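Long-range contact in interferon gamma receptor 1 (Gallus gallus, PDB 4EQ3), which probably binds the cytokine interferon gamma as the ligand-binding chain of its cell-surface receptor, seen here as the extracellular part: residues E122-V127 with N176-V181. Residues are numbered along the deposited sequence; the frame is centred on the assembly and turned at random.
Sequences EIIVDV and NLSIPV
Leu177 O accepts a bond from Val125 N at 2.7 Å. The bond is nearly straight, 174° at the hydrogen. The CA-H of Ile124 also leans on this oxygen. Leu177 N returns a bond to Val125 O. Ile123 and Ile179 form the second hydrogen-bonded pair, with Ile123 N 2.7 Å from Ile179 O and Ile179 N bonded back to Ile123 O. The strands are antiparallel. Strand 176-180 is an outermost strand of a three-stranded sheet; 122-127 is in the middle, with 113-119 on its other side. This sheet belongs to the second, membrane-proximal fibronectin type III domain of the receptor. Its inner face carries Ile123, Val125, Leu177 and Ile179. Ile123 and Ile179 reach Phe154 of the facing sheet, while Leu177 and Ile179 touch Phe165. Val125 CB and Leu177 CB lie 4.3 Å apart on this face. Beyond the strand end, Val181 also reaches Ile123, but it is poorly ordered, and the short approach of its CG2 to Ile123 CG1 is doubtful. The outer face is more polar. Ser178 OG donates to Glu122 OE2 at 2.9 Å, on the anti side of the carboxylate. His119 holds the other oxygen, OE1, so both carboxylate oxygens are engaged. Asn176 ND2 donates to Asp126 OD1 at 3.0 Å, coming from above the carboxylate plane. The two side chains lie side by side, their flat groups turned 57° apart. Asp126 CG is anti to its carbonyl carbon (chi1 -71°), which leans it toward Asn176. Between the two polar pairs, Ile124 sets CG2 3.6 Å from Asn176 ND2 and CG1 near Ser178 OG.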
ATOM      1  N   GLU A 122       5.942  -8.455 -30.962  1.00 50.08           N
ATOM      2  CA  GLU A 122       5.769  -8.925 -29.590  1.00 49.48           C
ATOM      3  C   GLU A 122       5.753  -7.750 -28.609  1.00 47.62           C
ATOM      4  O   GLU A 122       6.686  -6.943 -28.574  1.00 48.35           O
ATOM      5  CB  GLU A 122       6.877  -9.917 -29.210  1.00 48.79           C
ATOM      6  CG  GLU A 122       7.983  -9.304 -28.350  1.00 52.78           C
ATOM      7  CD  GLU A 122       9.164 -10.238 -28.121  1.00 59.00           C
ATOM      8  OE1 GLU A 122       9.740 -10.738 -29.119  1.00 59.09           O
ATOM      9  OE2 GLU A 122       9.525 -10.452 -26.939  1.00 60.88           O
ATOM     10  N   ILE A 123       4.687  -7.656 -27.818  1.00 35.91           N
ATOM     11  CA  ILE A 123       4.569  -6.600 -26.820  1.00 32.69           C
ATOM     12  C   ILE A 123       5.262  -7.000 -25.528  1.00 30.44           C
ATOM     13  O   ILE A 123       5.159  -8.144 -25.076  1.00 29.21           O
ATOM     14  CB  ILE A 123       3.107  -6.272 -26.485  1.00 35.19           C
ATOM     15  CG1 ILE A 123       2.299  -6.016 -27.753  1.00 35.26           C
ATOM     16  CG2 ILE A 123       3.044  -5.057 -25.583  1.00 30.52           C
ATOM     17  CD1 ILE A 123       2.629  -4.716 -28.401  1.00 37.11           C
ATOM     18  N   ILE A 124       5.955  -6.041 -24.933  1.00 32.81           N
ATOM     19  CA  ILE A 124       6.735  -6.271 -23.731  1.00 31.49           C
ATOM     20  C   ILE A 124       6.212  -5.408 -22.594  1.00 29.35           C
ATOM     21  O   ILE A 124       6.207  -4.174 -22.678  1.00 27.23           O
ATOM     22  CB  ILE A 124       8.217  -5.939 -23.976  1.00 34.41           C
ATOM     23  CG1 ILE A 124       8.803  -6.874 -25.038  1.00 36.51           C
ATOM     24  CG2 ILE A 124       9.010  -6.027 -22.679  1.00 35.34           C
ATOM     25  CD1 ILE A 124      10.197  -6.462 -25.511  1.00 38.29           C
ATOM     26  N   VAL A 125       5.770  -6.066 -21.527  1.00 30.25           N
ATOM     27  CA  VAL A 125       5.215  -5.374 -20.369  1.00 27.84           C
ATOM     28  C   VAL A 125       6.137  -5.449 -19.167  1.00 26.60           C
ATOM     29  O   VAL A 125       6.463  -6.535 -18.699  1.00 27.51           O
ATOM     30  CB  VAL A 125       3.870  -5.968 -19.969  1.00 25.37           C
ATOM     31  CG1 VAL A 125       3.319  -5.254 -18.740  1.00 22.92           C
ATOM     32  CG2 VAL A 125       2.912  -5.889 -21.130  1.00 25.01           C
ATOM     33  N   ASP A 126       6.576  -4.294 -18.676  1.00 23.86           N
ATOM     34  CA  ASP A 126       7.323  -4.252 -17.437  1.00 22.50           C
ATOM     35  C   ASP A 126       6.419  -3.635 -16.388  1.00 25.70           C
ATOM     36  O   ASP A 126       5.843  -2.568 -16.596  1.00 23.83           O
ATOM     37  CB  ASP A 126       8.610  -3.442 -17.582  1.00 22.39           C
ATOM     38  CG  ASP A 126       9.661  -4.153 -18.433  1.00 30.90           C
ATOM     39  OD1 ASP A 126      10.252  -5.158 -17.958  1.00 29.70           O
ATOM     40  OD2 ASP A 126       9.892  -3.706 -19.582  1.00 29.91           O
ATOM     41  N   VAL A 127       6.283  -4.314 -15.257  1.00 25.61           N
ATOM     42  CA  VAL A 127       5.385  -3.836 -14.225  1.00 27.49           C
ATOM     43  C   VAL A 127       6.012  -4.028 -12.852  1.00 26.57           C
ATOM     44  O   VAL A 127       6.633  -5.056 -12.590  1.00 27.28           O
ATOM     45  CB  VAL A 127       4.035  -4.554 -14.318  1.00 28.33           C
ATOM     46  CG1 VAL A 127       4.235  -6.066 -14.184  1.00 26.54           C
ATOM     47  CG2 VAL A 127       3.059  -4.021 -13.267  1.00 27.85           C
ATOM     48  N   ASN A 176       8.221  -8.923 -15.746  1.00 26.31           N
ATOM     49  CA  ASN A 176       8.277  -8.643 -17.167  1.00 31.75           C
ATOM     50  C   ASN A 176       7.511  -9.717 -17.925  1.00 30.57           C
ATOM     51  O   ASN A 176       7.543 -10.890 -17.554  1.00 32.79           O
ATOM     52  CB  ASN A 176       9.734  -8.571 -17.620  1.00 30.19           C
ATOM     53  CG  ASN A 176       9.882  -8.669 -19.116  1.00 36.96           C
ATOM     54  OD1 ASN A 176       9.636  -9.723 -19.708  1.00 39.57           O
ATOM     55  ND2 ASN A 176      10.302  -7.570 -19.743  1.00 34.82           N
ATOM     56  N   LEU A 177       6.816  -9.319 -18.981  1.00 31.44           N
ATOM     57  CA  LEU A 177       6.017 -10.260 -19.752  1.00 34.31           C
ATOM     58  C   LEU A 177       6.104  -9.932 -21.235  1.00 38.47           C
ATOM     59  O   LEU A 177       6.027  -8.762 -21.621  1.00 34.64           O
ATOM     60  CB  LEU A 177       4.562 -10.186 -19.292  1.00 34.37           C
ATOM     61  CG  LEU A 177       3.557 -11.201 -19.823  1.00 35.54           C
ATOM     62  CD1 LEU A 177       3.939 -12.607 -19.383  1.00 38.45           C
ATOM     63  CD2 LEU A 177       2.155 -10.839 -19.340  1.00 33.61           C
ATOM     64  N   SER A 178       6.277 -10.961 -22.062  1.00 41.09           N
ATOM     65  CA  SER A 178       6.209 -10.801 -23.513  1.00 43.27           C
ATOM     66  C   SER A 178       4.905 -11.383 -24.023  1.00 46.00           C
ATOM     67  O   SER A 178       4.452 -12.420 -23.546  1.00 46.36           O
ATOM     68  CB  SER A 178       7.393 -11.470 -24.211  1.00 47.44           C
ATOM     69  OG  SER A 178       8.508 -10.596 -24.274  1.00 50.33           O
ATOM     70  N   ILE A 179       4.293 -10.710 -24.986  1.00 39.38           N
ATOM     71  CA  ILE A 179       2.992 -11.137 -25.472  1.00 42.41           C
ATOM     72  C   ILE A 179       2.910 -11.021 -26.984  1.00 44.71           C
ATOM     73  O   ILE A 179       3.252  -9.985 -27.553  1.00 44.36           O
ATOM     74  CB  ILE A 179       1.850 -10.330 -24.817  1.00 41.14           C
ATOM     75  CG1 ILE A 179       1.848 -10.548 -23.301  1.00 40.52           C
ATOM     76  CG2 ILE A 179       0.508 -10.732 -25.397  1.00 43.40           C
ATOM     77  CD1 ILE A 179       0.737  -9.811 -22.571  1.00 39.70           C
ATOM     78  N   PRO A 180       2.472 -12.105 -27.639  1.00 64.20           N
ATOM     79  CA  PRO A 180       2.276 -12.163 -29.091  1.00 64.79           C
ATOM     80  C   PRO A 180       1.026 -11.408 -29.540  1.00 68.38           C
ATOM     81  O   PRO A 180      -0.034 -11.509 -28.920  1.00 69.19           O
ATOM     82  CB  PRO A 180       2.112 -13.657 -29.355  1.00 66.08           C
ATOM     83  CG  PRO A 180       1.540 -14.188 -28.087  1.00 67.51           C
ATOM     84  CD  PRO A 180       2.195 -13.399 -26.994  1.00 63.65           C
ATOM     85  N   VAL A 181       1.211 -10.628 -30.564  1.00 72.83           N
ATOM     86  CA  VAL A 181       0.126  -9.816 -31.029  1.00 75.35           C
ATOM     87  C   VAL A 181      -0.275 -10.380 -32.364  1.00 79.81           C
ATOM     88  O   VAL A 181       0.551 -10.400 -33.258  1.00 75.32           O
ATOM     89  CB  VAL A 181       0.555  -8.364 -31.082  1.00 74.52           C
ATOM     90  CG1 VAL A 181       0.127  -7.650 -32.349  1.00 76.36           C
ATOM     91  CG2 VAL A 181       0.116  -7.667 -29.869  1.00 72.21           C
TER